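PDB 3I3G: N-acetyltransferase from Trypanosoma brucei, which probably catalyses transfer of the acetyl group of acetyl-CoA to D-glucosamine 6-phosphate, an early step towards UDP-N-acetylglucosamine. Local coordinates for residues Ala116-Met119 with Asp120-Ile124; Asn54-Asp57 with Met58-Ala62; Pro106-Arg109 with Gly110-Leu113. All blocks are in the same frame, centred on the assembly; numbering follows the deposited sequence. Where two conformers were deposited one is given.

Contact 1: residues Ala116-Met119 with Asp120-Ile124; sequences ALIM and DLCEI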
ATOM      1  N   ALA A 116      -4.600 -20.423   0.504  1.00 17.55           N
ATOM      2  CA  ALA A 116      -5.893 -20.132   1.114  1.00 17.32           C
ATOM      3  C   ALA A 116      -5.993 -18.667   1.532  1.00 17.19           C
ATOM      4  O   ALA A 116      -6.999 -18.006   1.278  1.00 17.10           O
ATOM      5  CB  ALA A 116      -6.135 -21.046   2.306  1.00 17.32           C
ATOM      6  N   LEU A 117      -4.945 -18.168   2.178  1.00 17.05           N
ATOM      7  CA  LEU A 117      -4.912 -16.779   2.624  1.00 16.99           C
ATOM      8  C   LEU A 117      -5.025 -15.809   1.452  1.00 17.02           C
ATOM      9  O   LEU A 117      -5.854 -14.899   1.465  1.00 16.94           O
ATOM     10  CB  LEU A 117      -3.633 -16.501   3.418  1.00 16.95           C
ATOM     11  CG  LEU A 117      -3.598 -17.047   4.849  1.00 16.78           C
ATOM     12  CD1 LEU A 117      -2.183 -17.020   5.409  1.00 16.79           C
ATOM     13  CD2 LEU A 117      -4.546 -16.263   5.739  1.00 16.89           C
ATOM     14  N   ILE A 118      -4.190 -16.008   0.437  1.00 17.11           N
ATOM     15  CA  ILE A 118      -4.188 -15.132  -0.732  1.00 17.28           C
ATOM     16  C   ILE A 118      -5.538 -15.131  -1.447  1.00 17.46           C
ATOM     17  O   ILE A 118      -6.078 -14.074  -1.770  1.00 17.40           O
ATOM     18  CB  ILE A 118      -3.078 -15.516  -1.727  1.00 17.23           C
ATOM     19  CG1 ILE A 118      -1.703 -15.371  -1.071  1.00 17.19           C
ATOM     20  CG2 ILE A 118      -3.167 -14.659  -2.979  1.00 17.24           C
ATOM     21  CD1 ILE A 118      -1.401 -13.969  -0.574  1.00 17.13           C
ATOM     22  N   MET A 119      -6.078 -16.320  -1.695  1.00 17.70           N
ATOM     23  CA  MET A 119      -7.373 -16.444  -2.355  1.00 18.08           C
ATOM     24  C   MET A 119      -8.457 -15.719  -1.566  1.00 17.96           C
ATOM     25  O   MET A 119      -9.294 -15.023  -2.139  1.00 17.92           O
ATOM     26  CB  MET A 119      -7.747 -17.916  -2.540  1.00 18.34           C
ATOM     27  CG  MET A 119      -6.873 -18.659  -3.538  1.00 19.49           C
ATOM     28  SD  MET A 119      -6.987 -17.984  -5.209  1.00 23.00           S
ATOM     29  CE  MET A 119      -6.127 -16.426  -5.010  1.00 22.21           C
ATOM     30  N   ASP A 120      -8.432 -15.884  -0.247  1.00 17.91           N
ATOM     31  CA  ASP A 120      -9.394 -15.222   0.626  1.00 17.97           C
ATOM     32  C   ASP A 120      -9.355 -13.711   0.427  1.00 17.99           C
ATOM     33  O   ASP A 120     -10.391 -13.073   0.245  1.00 17.96           O
ATOM     34  CB  ASP A 120      -9.109 -15.559   2.091  1.00 17.97           C
ATOM     35  CG  ASP A 120     -10.166 -15.011   3.033  1.00 18.02           C
ATOM     36  OD1 ASP A 120     -11.360 -15.322   2.838  1.00 18.08           O
ATOM     37  OD2 ASP A 120      -9.803 -14.277   3.974  1.00 18.30           O
ATOM     38  N   LEU A 121      -8.152 -13.144   0.463  1.00 18.07           N
ATOM     39  CA  LEU A 121      -7.983 -11.703   0.317  1.00 18.29           C
ATOM     40  C   LEU A 121      -8.400 -11.230  -1.072  1.00 18.54           C
ATOM     41  O   LEU A 121      -8.920 -10.124  -1.229  1.00 18.52           O
ATOM     42  CB  LEU A 121      -6.539 -11.295   0.612  1.00 18.18           C
ATOM     43  CG  LEU A 121      -6.069 -11.531   2.049  1.00 18.04           C
ATOM     44  CD1 LEU A 121      -4.713 -10.887   2.290  1.00 17.61           C
ATOM     45  CD2 LEU A 121      -7.098 -11.001   3.036  1.00 18.11           C
ATOM     46  N   CYS A 122      -8.171 -12.067  -2.078  1.00 18.93           N
ATOM     47  CA  CYS A 122      -8.566 -11.735  -3.441  1.00 19.34           C
ATOM     48  C   CYS A 122     -10.083 -11.668  -3.558  1.00 19.62           C
ATOM     49  O   CYS A 122     -10.624 -10.814  -4.260  1.00 19.64           O
ATOM     50  CB  CYS A 122      -8.006 -12.754  -4.435  1.00 19.28           C
ATOM     51  SG  CYS A 122      -6.245 -12.572  -4.770  1.00 19.48           S
ATOM     52  N   GLU A 123     -10.767 -12.575  -2.869  1.00 20.02           N
ATOM     53  CA  GLU A 123     -12.224 -12.589  -2.874  1.00 20.47           C
ATOM     54  C   GLU A 123     -12.773 -11.339  -2.193  1.00 20.55           C
ATOM     55  O   GLU A 123     -13.698 -10.701  -2.698  1.00 20.52           O
ATOM     56  CB  GLU A 123     -12.757 -13.849  -2.189  1.00 20.58           C
ATOM     57  CG  GLU A 123     -14.268 -13.868  -2.029  1.00 21.51           C
ATOM     58  CD  GLU A 123     -14.995 -13.624  -3.338  1.00 22.62           C
ATOM     59  OE1 GLU A 123     -14.459 -14.008  -4.401  1.00 23.25           O
ATOM     60  OE2 GLU A 123     -16.105 -13.048  -3.303  1.00 23.35           O
ATOM     61  N   ILE A 124     -12.199 -10.990  -1.047  1.00 20.67           N
ATOM     62  CA  ILE A 124     -12.588  -9.772  -0.352  1.00 20.87           C
ATOM     63  C   ILE A 124     -12.390  -8.569  -1.266  1.00 21.04           C
ATOM     64  O   ILE A 124     -13.277  -7.728  -1.406  1.00 21.05           O
ATOM     65  CB  ILE A 124     -11.780  -9.573   0.941  1.00 20.81           C
ATOM     66  CG1 ILE A 124     -12.077 -10.703   1.930  1.00 20.82           C
ATOM     67  CG2 ILE A 124     -12.098  -8.221   1.562  1.00 20.89           C
ATOM     68  CD1 ILE A 124     -11.238 -10.656   3.188  1.00 20.66           C
TER
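I118 and M119 meet C122 in a local contact between successive turns of helix 113-127, the helix packed on the mixed sheet of the acetyltransferase domain. Two carbon branches reach the thiol sulfur. I118 CG2, the methyl branch opposite the backbone N, lies 4.1 Å from C122 SG. M119 arrives with its terminal methyl: bends at chi2 (-62°) and chi3 (71°) curl the chain forward, toward the next turn, so that CE stops 3.9 Å from C122 SG. SG itself stands beside its own backbone N (chi1 -75°), which turns it back toward the preceding turn and these two residues. The contact belongs to the beta-alpha-beta unit formed by strand 96-104, this helix and strand 132-137, part of the GNAT fold. I118, L117 and L121 form its sheet-facing side: I118 and L121 pack on I99, while L117 and L121 pack on A81. C122 touches F150 of its own chain and L159 of the second subunit. Regular i to i+4 backbone bonds join the turns, the amides of D120, L121, C122 and E123 donating to the carbonyls of A116, L117, I118 and M119; C122 N to I118 O is 2.9 Å. L121 CG lies against the preceding turn, 3.4 Å from L117 O. The D120 carboxylate leads away from the preceding turn, and its OD2 forms a salt bridge with K67 on strand 65-71.

Contact 2: residues Asn54-Asp57 with Met58-Ala62; sequences NIAD and MRRRA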
ATOM      1  N   ASN A  54      -2.469  -1.119  20.586  1.00 17.12           N
ATOM      2  CA  ASN A  54      -2.487   0.205  19.975  1.00 17.37           C
ATOM      3  C   ASN A  54      -2.177   0.157  18.484  1.00 17.27           C
ATOM      4  O   ASN A  54      -2.784   0.878  17.693  1.00 17.36           O
ATOM      5  CB  ASN A  54      -1.510   1.141  20.688  1.00 17.50           C
ATOM      6  CG  ASN A  54      -2.015   1.577  22.047  1.00 18.10           C
ATOM      7  OD1 ASN A  54      -3.176   1.353  22.390  1.00 18.96           O
ATOM      8  ND2 ASN A  54      -1.145   2.206  22.829  1.00 18.96           N
ATOM      9  N   ILE A  55      -1.230  -0.694  18.108  1.00 17.21           N
ATOM     10  CA  ILE A  55      -0.874  -0.865  16.705  1.00 17.19           C
ATOM     11  C   ILE A  55      -2.036  -1.473  15.927  1.00 17.31           C
ATOM     12  O   ILE A  55      -2.365  -1.022  14.829  1.00 17.19           O
ATOM     13  CB  ILE A  55       0.371  -1.753  16.544  1.00 17.12           C
ATOM     14  CG1 ILE A  55       1.595  -1.066  17.155  1.00 17.01           C
ATOM     15  CG2 ILE A  55       0.612  -2.068  15.076  1.00 16.95           C
ATOM     16  CD1 ILE A  55       2.812  -1.960  17.257  1.00 16.99           C
ATOM     17  N   ALA A  56      -2.654  -2.501  16.501  1.00 17.47           N
ATOM     18  CA  ALA A  56      -3.815  -3.128  15.885  1.00 17.79           C
ATOM     19  C   ALA A  56      -4.908  -2.088  15.666  1.00 18.07           C
ATOM     20  O   ALA A  56      -5.611  -2.114  14.658  1.00 18.03           O
ATOM     21  CB  ALA A  56      -4.327  -4.268  16.751  1.00 17.73           C
ATOM     22  N   ASP A  57      -5.041  -1.170  16.618  1.00 18.48           N
ATOM     23  CA  ASP A  57      -6.002  -0.081  16.498  1.00 18.96           C
ATOM     24  C   ASP A  57      -5.689   0.831  15.323  1.00 19.11           C
ATOM     25  O   ASP A  57      -6.565   1.138  14.514  1.00 19.15           O
ATOM     26  CB  ASP A  57      -6.050   0.744  17.781  1.00 19.11           C
ATOM     27  CG  ASP A  57      -7.312   0.506  18.571  1.00 19.86           C
ATOM     28  OD1 ASP A  57      -7.460  -0.594  19.143  1.00 20.52           O
ATOM     29  OD2 ASP A  57      -8.161   1.423  18.614  1.00 20.95           O
ATOM     30  N   MET A  58      -4.456   1.234  15.239  1.00 19.32           N
ATOM     31  CA  MET A  58      -4.025   2.137  14.206  0.50 19.43           C
ATOM     32  C   MET A  58      -4.276   1.469  12.849  1.00 19.49           C
ATOM     33  O   MET A  58      -4.726   2.095  11.952  1.00 19.43           O
ATOM     34  CB  MET A  58      -2.593   2.516  14.389  0.50 19.47           C
ATOM     35  CG  MET A  58      -2.304   3.284  15.616  0.50 19.72           C
ATOM     36  SD  MET A  58      -3.010   4.937  15.577  0.50 20.26           S
ATOM     37  CE  MET A  58      -4.611   4.650  16.052  0.50 20.07           C
ATOM     38  N   ARG A  59      -3.996   0.188  12.750  1.00 19.56           N
ATOM     39  CA  ARG A  59      -4.162  -0.561  11.509  1.00 19.75           C
ATOM     40  C   ARG A  59      -5.626  -0.638  11.080  1.00 20.02           C
ATOM     41  O   ARG A  59      -5.942  -0.465   9.903  1.00 20.05           O
ATOM     42  CB  ARG A  59      -3.546  -1.960  11.628  1.00 19.64           C
ATOM     43  CG  ARG A  59      -2.023  -1.953  11.624  1.00 19.33           C
ATOM     44  CD  ARG A  59      -1.438  -3.318  11.971  1.00 18.99           C
ATOM     45  NE  ARG A  59      -1.789  -4.343  10.991  1.00 18.52           N
ATOM     46  CZ  ARG A  59      -1.119  -4.564   9.864  1.00 18.52           C
ATOM     47  NH1 ARG A  59      -1.512  -5.522   9.036  1.00 18.39           N
ATOM     48  NH2 ARG A  59      -0.061  -3.826   9.559  1.00 18.49           N
ATOM     49  N   ARG A  60      -6.519  -0.890  12.032  1.00 20.35           N
ATOM     50  CA  ARG A  60      -7.948  -0.898  11.733  1.00 20.80           C
ATOM     51  C   ARG A  60      -8.403   0.479  11.266  1.00 20.87           C
ATOM     52  O   ARG A  60      -9.247   0.598  10.377  1.00 20.83           O
ATOM     53  CB  ARG A  60      -8.767  -1.335  12.949  1.00 20.91           C
ATOM     54  CG  ARG A  60      -8.801  -2.838  13.171  1.00 21.79           C
ATOM     55  CD  ARG A  60      -9.876  -3.214  14.184  1.00 22.88           C
ATOM     56  NE  ARG A  60      -9.766  -2.427  15.409  1.00 23.85           N
ATOM     57  CZ  ARG A  60      -8.975  -2.743  16.427  1.00 24.19           C
ATOM     58  NH1 ARG A  60      -8.223  -3.832  16.368  1.00 24.46           N
ATOM     59  NH2 ARG A  60      -8.935  -1.968  17.503  1.00 24.53           N
ATOM     60  N   ARG A  61      -7.837   1.518  11.874  1.00 20.99           N
ATOM     61  CA  ARG A  61      -8.141   2.895  11.501  1.00 21.11           C
ATOM     62  C   ARG A  61      -7.746   3.165  10.054  1.00 20.87           C
ATOM     63  O   ARG A  61      -8.368   3.980   9.371  1.00 20.96           O
ATOM     64  CB  ARG A  61      -7.411   3.870  12.426  1.00 21.39           C
ATOM     65  CG  ARG A  61      -7.957   3.908  13.841  1.00 22.30           C
ATOM     66  CD  ARG A  61      -9.404   4.362  13.844  1.00 24.00           C
ATOM     67  NE  ARG A  61      -9.870   4.716  15.179  1.00 25.22           N
ATOM     68  CZ  ARG A  61     -11.058   5.254  15.433  1.00 25.83           C
ATOM     69  NH1 ARG A  61     -11.900   5.500  14.441  1.00 26.41           N
ATOM     70  NH2 ARG A  61     -11.404   5.548  16.679  1.00 26.21           N
ATOM     71  N   ALA A  62      -6.704   2.479   9.598  1.00 20.50           N
ATOM     72  CA  ALA A  62      -6.223   2.628   8.231  1.00 20.14           C
ATOM     73  C   ALA A  62      -7.013   1.742   7.272  1.00 19.81           C
ATOM     74  O   ALA A  62      -6.717   1.684   6.078  1.00 19.91           O
ATOM     75  CB  ALA A  62      -4.737   2.309   8.155  1.00 20.13           C
TER
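D57 and R60, three residues apart on the outer side of helix 49-61, form the charged part of this contact: D57 OD1 takes R60 NH2 at 2.6 Å in a salt bridge. The match is one-sided, since D57 OD2 lies 3.7 Å from R60 NH2, and the carboxylate and guanidinium planes stand 79° apart, so the groups do not meet as a flat two-bonded pair. A bend at chi3 (-51°) curls the arginine back over the preceding turn. One face of its guanidinium group then rests above A56 O and D57 CA, the carbonyl oxygen lying 3.6 Å from R60 NH1 and offset toward the rim of the group. R60 NH1 also passes 3.9 Å from A56 CB.

Apolar packing is lighter. I55 CG2 sits 3.9 Å from R59 CD, the two side chains crossing at a slant. The methylene carbons of R59 pass close by the I55 carbonyl before the chain bends at chi3 (63°).

Backbone bonds of the usual i to i+4 kind tie M58, R59, R60 and R61 to N54, I55, A56 and D57; R59 N to I55 O is 2.9 Å. Past R61 the helix ends, and A62 N makes weak bonds to both M58 O and R59 O.

The buried R59 points its guanidinium group at the second subunit, where NH2 donates to the carbonyl oxygen of P87. K88 and F89 of that subunit also pack on I55 and on A56 and R59 respectively. The contact is thus an i to i+3 salt bridge on the exposed surface of helix 49-61, and the same helix contributes I55, A56, M58 and R59 to the dimer interface.

Contact 3: residues Pro106-Arg109 with Gly110-Leu113; sequences PSYR and GAGL
Y108 and L113 approach because each keeps CG beside its own backbone N (chi1 -76° and -53°), which swings the phenol ring and the isobutyl group to the same side of the turn. L113 CD1 comes 3.8 Å from Y108 CB and meets the ring obliquely, whereas A111 CB lies at the ring edge, near its plane, 4.0 Å from Y108 CD1. R109 takes the tighter first torsion, with CG between N and carbonyl carbon (chi1 58°). Its chain then runs extended to bring NH1 2.9 Å from P106 O, which lies close to the guanidinium plane. P106 O also accepts R109 N, and the two donors approach from opposite faces of its carbonyl plane.

A type I beta turn from Y108 to A111 is closed by A111 N on Y108 O (3.0 Å), the donor standing well above the carbonyl plane. Waters complete the loop: one joins S107 O to G110 N, a water 2.9 Å from G112 N joins it to R109 O, and a water 2.9 Å from L113 N joins it to Y108 O. G112, at positive phi, is the N-cap residue. R109 to L113 read as the R-x-x-G-x part of the GNAT motif R-x-x-G-x-G/A, whose loop and helix start hold the pyrophosphate of CoA in relatives and probably do the same here. The loop leads from strand 96-104 into helix 113-127, with Y108 and L113 both packed on V78 of strand 76-86 and L21 of strand 21-25.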
ATOM      1  N   PRO A 106       6.604 -22.165   9.221  1.00 19.61           N
ATOM      2  CA  PRO A 106       7.334 -23.195   8.489  1.00 19.95           C
ATOM      3  C   PRO A 106       6.793 -24.596   8.767  1.00 20.20           C
ATOM      4  O   PRO A 106       6.850 -25.465   7.897  1.00 20.34           O
ATOM      5  CB  PRO A 106       8.772 -23.060   9.013  1.00 19.97           C
ATOM      6  CG  PRO A 106       8.696 -22.144  10.197  1.00 19.87           C
ATOM      7  CD  PRO A 106       7.503 -21.282   9.979  1.00 19.67           C
ATOM      8  N   SER A 107       6.271 -24.807   9.971  1.00 20.53           N
ATOM      9  CA  SER A 107       5.719 -26.104  10.345  1.00 20.87           C
ATOM     10  C   SER A 107       4.510 -26.468   9.489  1.00 21.03           C
ATOM     11  O   SER A 107       4.152 -27.640   9.374  1.00 21.04           O
ATOM     12  CB  SER A 107       5.333 -26.119  11.825  1.00 20.86           C
ATOM     13  OG  SER A 107       6.479 -26.002  12.652  1.00 21.18           O
ATOM     14  N   TYR A 108       3.887 -25.459   8.888  1.00 21.29           N
ATOM     15  CA  TYR A 108       2.700 -25.671   8.065  1.00 21.59           C
ATOM     16  C   TYR A 108       2.991 -25.476   6.580  1.00 21.87           C
ATOM     17  O   TYR A 108       2.085 -25.214   5.790  1.00 21.90           O
ATOM     18  CB  TYR A 108       1.567 -24.744   8.511  1.00 21.50           C
ATOM     19  CG  TYR A 108       0.901 -25.186   9.793  1.00 21.39           C
ATOM     20  CD1 TYR A 108      -0.305 -25.872   9.769  1.00 21.12           C
ATOM     21  CD2 TYR A 108       1.483 -24.932  11.027  1.00 21.19           C
ATOM     22  CE1 TYR A 108      -0.917 -26.285  10.937  1.00 21.03           C
ATOM     23  CE2 TYR A 108       0.879 -25.344  12.201  1.00 21.18           C
ATOM     24  CZ  TYR A 108      -0.321 -26.019  12.148  1.00 21.03           C
ATOM     25  OH  TYR A 108      -0.929 -26.431  13.314  1.00 21.07           O
ATOM     26  N   ARG A 109       4.246 -25.678   6.251  1.00 22.20           N
ATOM     27  CA  ARG A 109       4.783 -25.542   4.915  1.00 22.57           C
ATOM     28  C   ARG A 109       4.112 -26.453   3.896  1.00 22.53           C
ATOM     29  O   ARG A 109       4.215 -26.291   2.729  1.00 22.69           O
ATOM     30  CB  ARG A 109       6.296 -25.807   4.956  1.00 22.74           C
ATOM     31  CG  ARG A 109       6.717 -27.169   5.510  1.00 23.49           C
ATOM     32  CD  ARG A 109       8.211 -27.244   5.664  1.00 24.75           C
ATOM     33  NE  ARG A 109       8.671 -28.531   6.140  1.00 25.69           N
ATOM     34  CZ  ARG A 109       8.730 -28.843   7.430  1.00 26.35           C
ATOM     35  NH1 ARG A 109       8.330 -27.939   8.314  1.00 26.63           N
ATOM     36  NH2 ARG A 109       9.134 -30.043   7.828  1.00 26.79           N
ATOM     37  N   GLY A 110       3.392 -27.415   4.400  1.00 22.51           N
ATOM     38  CA  GLY A 110       2.764 -28.433   3.566  1.00 22.32           C
ATOM     39  C   GLY A 110       1.252 -28.444   3.688  1.00 22.15           C
ATOM     40  O   GLY A 110       0.591 -29.383   3.241  1.00 22.24           O
ATOM     41  N   ALA A 111       0.701 -27.394   4.287  1.00 21.89           N
ATOM     42  CA  ALA A 111      -0.732 -27.335   4.551  1.00 21.59           C
ATOM     43  C   ALA A 111      -1.488 -26.474   3.539  1.00 21.34           C
ATOM     44  O   ALA A 111      -2.719 -26.467   3.519  1.00 21.41           O
ATOM     45  CB  ALA A 111      -0.988 -26.839   5.970  1.00 21.60           C
ATOM     46  N   GLY A 112      -0.749 -25.748   2.705  1.00 21.01           N
ATOM     47  CA  GLY A 112      -1.358 -24.889   1.692  1.00 20.48           C
ATOM     48  C   GLY A 112      -2.080 -23.688   2.276  1.00 20.13           C
ATOM     49  O   GLY A 112      -3.082 -23.228   1.727  1.00 20.10           O
ATOM     50  N   LEU A 113      -1.611 -23.173   3.406  1.00 19.70           N
ATOM     51  CA  LEU A 113      -2.200 -22.001   4.033  1.00 19.33           C
ATOM     52  C   LEU A 113      -1.977 -20.733   3.206  1.00 19.09           C
ATOM     53  O   LEU A 113      -2.803 -19.894   3.168  1.00 19.02           O
ATOM     54  CB  LEU A 113      -1.676 -21.783   5.436  1.00 19.33           C
ATOM     55  CG  LEU A 113      -1.764 -22.957   6.418  1.00 19.28           C
ATOM     56  CD1 LEU A 113      -1.466 -22.540   7.786  1.00 19.17           C
ATOM     57  CD2 LEU A 113      -3.011 -23.627   6.303  1.00 19.40           C
TER
HETATM   58  O   HOH W   1       2.893 -28.764   7.208  1.00 22.82           O
HETATM   59  O   HOH W   2       1.204 -23.532   4.109  1.00 16.09           O
HETATM   60  O   HOH W   3       1.779 -25.717   1.253  1.00 34.80           O

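In the fold
Contacts 3 and 1 follow one another on the same beta-alpha-beta unit: the loop of 106-113 delivers the chain to the start of helix 113-127, and contact 1 lies further along that helix, their centres about 16 Å apart. Together they form the part of the GNAT fold that in relatives receives acetyl-CoA, with the loop and the N-terminal end of the helix probably facing the pyrophosphate. Contact 2 stands apart, its centre about 28 Å from that of contact 3, on the opposite side of the chain's centre. From contact 1 it is about 21 Å between centres and 9 Å at the nearest atoms. Contacts 1 and 2 both touch the second subunit; contact 3 does not.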